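Local atomic coordinates of sugar ABC transporter substrate-binding protein, BlMnBP1 (Bifidobacterium animalis subsp. lactis ATCC 27673, PDB entry 6I5R), a protein that binds manno-oligosaccharides such as mannobiose, probably handing them to an ABC transporter for uptake during growth on beta-mannan. Residues A284-V287 and P288-Q292; G294-P297 and D298-G301. All blocks are in the same frame, centred on the assembly; numbering follows the deposited sequence.

Contact 1. Residues A284-V287 and P288-Q292; sequences AWAV and PQMKQ. With BMA (beta-D-mannopyranose), chain B; BMA (beta-D-mannopyranose), chain C.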
# COMPACT_ATOMS: atom_id res chain seq x y z
N ALA A 284 3.52 3.97 -5.66
CA ALA A 284 3.27 4.91 -6.75
C ALA A 284 2.32 6.03 -6.37
O ALA A 284 2.34 7.09 -6.99
CB ALA A 284 2.73 4.15 -7.97
N TRP A 285 1.48 5.80 -5.36
CA TRP A 285 0.57 6.84 -4.88
C TRP A 285 1.32 8.09 -4.43
O TRP A 285 0.74 9.18 -4.40
CB TRP A 285 -0.29 6.30 -3.73
CG TRP A 285 0.57 5.79 -2.65
CD1 TRP A 285 0.96 4.50 -2.45
CD2 TRP A 285 1.16 6.56 -1.59
NE1 TRP A 285 1.77 4.42 -1.34
CE2 TRP A 285 1.92 5.67 -0.81
CE3 TRP A 285 1.14 7.91 -1.25
CZ2 TRP A 285 2.64 6.08 0.29
CZ3 TRP A 285 1.87 8.32 -0.16
CH2 TRP A 285 2.59 7.41 0.61
N ALA A 286 2.62 7.97 -4.13
CA ALA A 286 3.38 9.09 -3.60
C ALA A 286 3.85 10.04 -4.69
O ALA A 286 4.12 11.20 -4.41
CB ALA A 286 4.57 8.56 -2.79
N VAL A 287 3.90 9.57 -5.94
CA VAL A 287 4.43 10.40 -7.01
C VAL A 287 3.69 11.71 -7.15
O VAL A 287 4.34 12.77 -7.10
CB VAL A 287 4.45 9.58 -8.34
CG1 VAL A 287 4.91 10.44 -9.48
CG2 VAL A 287 5.34 8.38 -8.19
N PRO A 288 2.35 11.75 -7.28
CA PRO A 288 1.68 13.06 -7.39
C PRO A 288 1.86 13.93 -6.15
O PRO A 288 1.91 15.15 -6.26
CB PRO A 288 0.21 12.68 -7.62
CG PRO A 288 0.06 11.32 -6.99
CD PRO A 288 1.39 10.63 -7.34
N GLN A 289 1.95 13.32 -4.97
CA GLN A 289 2.12 14.12 -3.76
C GLN A 289 3.49 14.79 -3.72
O GLN A 289 3.63 15.90 -3.20
CB GLN A 289 1.93 13.24 -2.54
CG GLN A 289 0.54 12.68 -2.38
CD GLN A 289 0.34 11.94 -1.06
OE1 GLN A 289 0.97 12.22 -0.06
NE2 GLN A 289 -0.55 10.97 -1.09
N MET A 290 4.53 14.08 -4.17
CA MET A 290 5.84 14.70 -4.31
C MET A 290 5.83 15.77 -5.40
O MET A 290 6.45 16.82 -5.25
CB MET A 290 6.89 13.64 -4.65
CG MET A 290 7.01 12.47 -3.67
SD MET A 290 7.48 13.02 -2.05
CE MET A 290 7.02 11.60 -1.03
N LYS A 291 5.12 15.53 -6.50
CA LYS A 291 5.19 16.47 -7.61
C LYS A 291 4.48 17.76 -7.26
O LYS A 291 4.88 18.84 -7.71
CB LYS A 291 4.56 15.86 -8.86
CG LYS A 291 5.37 14.79 -9.56
CD LYS A 291 4.64 14.30 -10.78
CE LYS A 291 5.53 13.34 -11.54
NZ LYS A 291 6.88 13.89 -11.80
N GLN A 292 3.37 17.65 -6.53
CA GLN A 292 2.57 18.79 -6.10
C GLN A 292 3.25 19.56 -4.98
O GLN A 292 2.81 20.66 -4.66
CB GLN A 292 1.21 18.31 -5.62
CG GLN A 292 0.32 17.78 -6.71
CD GLN A 292 -0.81 16.88 -6.17
OE1 GLN A 292 -0.90 16.58 -4.94
NE2 GLN A 292 -1.71 16.47 -7.09
C1 BMA B . -0.48 7.51 3.60
C2 BMA B . -0.51 6.28 4.56
C3 BMA B . -0.14 5.06 3.78
C4 BMA B . -0.93 4.98 2.47
C5 BMA B . -0.77 6.26 1.65
C6 BMA B . -1.60 6.23 0.39
O2 BMA B . -1.84 6.01 5.02
O3 BMA B . -0.34 3.85 4.51
O4 BMA B . -0.42 3.90 1.73
O5 BMA B . -1.23 7.35 2.46
O6 BMA B . -3.00 6.18 0.71
C1 BMA C . -1.19 12.62 4.22
C2 BMA C . -1.06 11.95 2.83
C3 BMA C . -1.31 10.45 2.97
C4 BMA C . -0.56 9.88 4.15
C5 BMA C . -0.80 10.72 5.42
C6 BMA C . -0.09 10.14 6.62
O1 BMA C . -0.79 13.93 3.98
O2 BMA C . 0.33 12.11 2.40
O3 BMA C . -0.97 9.77 1.82
O4 BMA C . -0.99 8.55 4.40
O5 BMA C . -0.38 12.05 5.17
O6 BMA C . -0.71 10.74 7.76
O HOH W 1 -1.69 10.06 -3.58

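Contact 2. Residues G294-P297 and D298-G301; sequences GDHP and DDIG. With ZN (zinc ion), chain M; ZN (zinc ion), chain D.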
# COMPACT_ATOMS: atom_id res chain seq x y z
N GLY A 294 6.03 21.14 -4.76
CA GLY A 294 6.85 22.30 -5.05
C GLY A 294 7.02 22.50 -6.54
O GLY A 294 6.37 21.85 -7.33
N ASP A 295 7.95 23.38 -6.88
CA ASP A 295 8.07 23.96 -8.22
C ASP A 295 8.66 23.02 -9.27
O ASP A 295 8.69 23.39 -10.44
CB ASP A 295 8.98 25.19 -8.21
CG ASP A 295 8.40 26.34 -7.47
OD1 ASP A 295 7.19 26.30 -7.18
OD2 ASP A 295 9.17 27.29 -7.17
N HIS A 296 9.19 21.85 -8.88
CA HIS A 296 9.96 21.00 -9.78
C HIS A 296 9.30 19.64 -10.00
O HIS A 296 9.97 18.60 -9.90
CB HIS A 296 11.38 20.82 -9.23
CG HIS A 296 12.14 22.10 -9.09
ND1 HIS A 296 12.04 22.91 -7.97
CD2 HIS A 296 13.04 22.69 -9.91
CE1 HIS A 296 12.84 23.96 -8.12
NE2 HIS A 296 13.44 23.86 -9.30
N PRO A 297 8.01 19.59 -10.32
CA PRO A 297 7.37 18.29 -10.60
C PRO A 297 8.11 17.44 -11.62
O PRO A 297 8.12 16.20 -11.53
CB PRO A 297 5.99 18.68 -11.11
CG PRO A 297 6.17 20.12 -11.60
CD PRO A 297 7.11 20.72 -10.63
N ASP A 298 8.72 18.06 -12.62
CA ASP A 298 9.39 17.26 -13.64
C ASP A 298 10.64 16.56 -13.13
O ASP A 298 11.15 15.67 -13.82
CB ASP A 298 9.74 18.15 -14.82
CG ASP A 298 8.54 18.49 -15.66
OD1 ASP A 298 7.46 17.87 -15.48
OD2 ASP A 298 8.69 19.37 -16.52
N ASP A 299 11.14 16.94 -11.97
CA ASP A 299 12.30 16.26 -11.40
C ASP A 299 11.92 14.99 -10.64
O ASP A 299 12.82 14.23 -10.27
CB ASP A 299 13.06 17.22 -10.48
CG ASP A 299 13.68 18.40 -11.24
OD1 ASP A 299 13.96 18.25 -12.46
OD2 ASP A 299 13.90 19.46 -10.62
N ILE A 300 10.63 14.73 -10.44
CA ILE A 300 10.18 13.52 -9.74
C ILE A 300 10.05 12.38 -10.73
O ILE A 300 9.31 12.48 -11.71
CB ILE A 300 8.84 13.76 -9.02
CG1 ILE A 300 8.92 14.93 -8.05
CG2 ILE A 300 8.42 12.48 -8.29
CD1 ILE A 300 10.01 14.84 -7.08
N GLY A 301 10.73 11.27 -10.45
CA GLY A 301 10.60 10.06 -11.23
C GLY A 301 10.19 8.90 -10.34
O GLY A 301 10.12 9.01 -9.12
ZN ZN M . 13.81 21.36 -11.53
ZN ZN D . 9.26 28.67 -5.82
O HOH W 2 13.93 20.60 -13.53
O HOH W 3 8.76 26.95 -4.27

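Contact 1. Residues A284-V287 and P288-Q292
The sugar-binding pocket of this solute-binding protein is lined here by W285 and Q289, where the chain enters helix 286-291. One face of the W285 indole is covered by the chain B mannose. C6 of that sugar sits 3.4 Å above the ring plane, over its centre, with its C5 close behind: a CH-pi type stacking contact common in carbohydrate-binding sites. A286 CB lies against the opposite face, offset toward the rim. W285 CG stands between the backbone N and the carbonyl carbon (chi1 57°); this brings the ring edge to Q289 NE2, and the two side chains cross at a slant. NE2 lies near the ring plane, 3.5 Å from W285 CE3, with ring and amide planes 52° apart.

The Q289 amide reads the chain C mannose with both ends. OE1 accepts a short bond of 2.5 Å from the sugar O2, and NE2 donates a nearly straight bond of 3.2 Å to O3. Water 1 accepts a bond from Q289 NE2 and donates one to W285 O. NE2 thus has two partners and OE1 is held by O2, which together fix the turn of the amide. With an alanine at W285, the chain B mannose would probably lose the ring surface against C5 and C6, and Q289 NE2 the edge it rests against.

Within the helix, M290 N bonds to A286 O (2.9 Å) and K291 N to V287 O (2.9 Å). V287 CG1 runs beside K291, 3.6 Å from its CE. A286 CB also meets M290 CE.

Around the site, W265 of helix 265-273 touches W285, Q289 and M290, while K269 gives Q289 OE1 a weak hydrogen bond. A286 and M290 pack on V153 of strand 139-155, and V287 rests on Y302 of strand 300-304.

Contact 2. Residues G294-P297 and D298-G301
H296 lies alongside the D299 carboxylate, both side chains pointing the same way. The ring and carboxylate planes are only 18° apart. H296 CB comes 3.2 Å from D299 OD2, while D299 CG is anti to its own carbonyl carbon (chi1 -66°), which swings the carboxylate beside the imidazole. One zinc ion (chain M) is bound here by D299 OD2 at 2.1 Å and by water 2. The same water donates a 2.6 Å bond to D299 OD1, so both carboxylate oxygens are engaged.

The backbone makes a short 3-10 turn. D299 N bonds to H296 O (2.9 Å) and I300 N to P297 O (3.1 Å). I300 CB lies close to P297 O, where the turn runs into strand 300-304. At the other end of the segment, D295 OD2 binds a second zinc ion (chain D) at 1.9 Å, with water 3 as a further ligand.

The chemistry is that of a surface turn with acidic side chains. Two separate aspartates give one oxygen each to different zinc ions, whose positive charge probably offsets the local negative charge.

From the N terminus, strand 277-283 leads into contact 1, which forms the turn into helix 286-291 and backbone bonds within it. The chain then leaves the helix and reaches contact 2, where residues 294-301 turn into strand 300-304. The two contacts follow in series; neither encloses nor crosses the other. Their centres are about 9 Å apart. K291 joins them: its NZ probably bonds to P297 O (2.6 Å) and to I300 O (2.8 Å). I300 CG2 also packs against M290 CB and V287 CG1. The sugar-facing helix is thus tied to the strand that follows it, and the turn that carries the two zinc ions in this crystal lies at the surface.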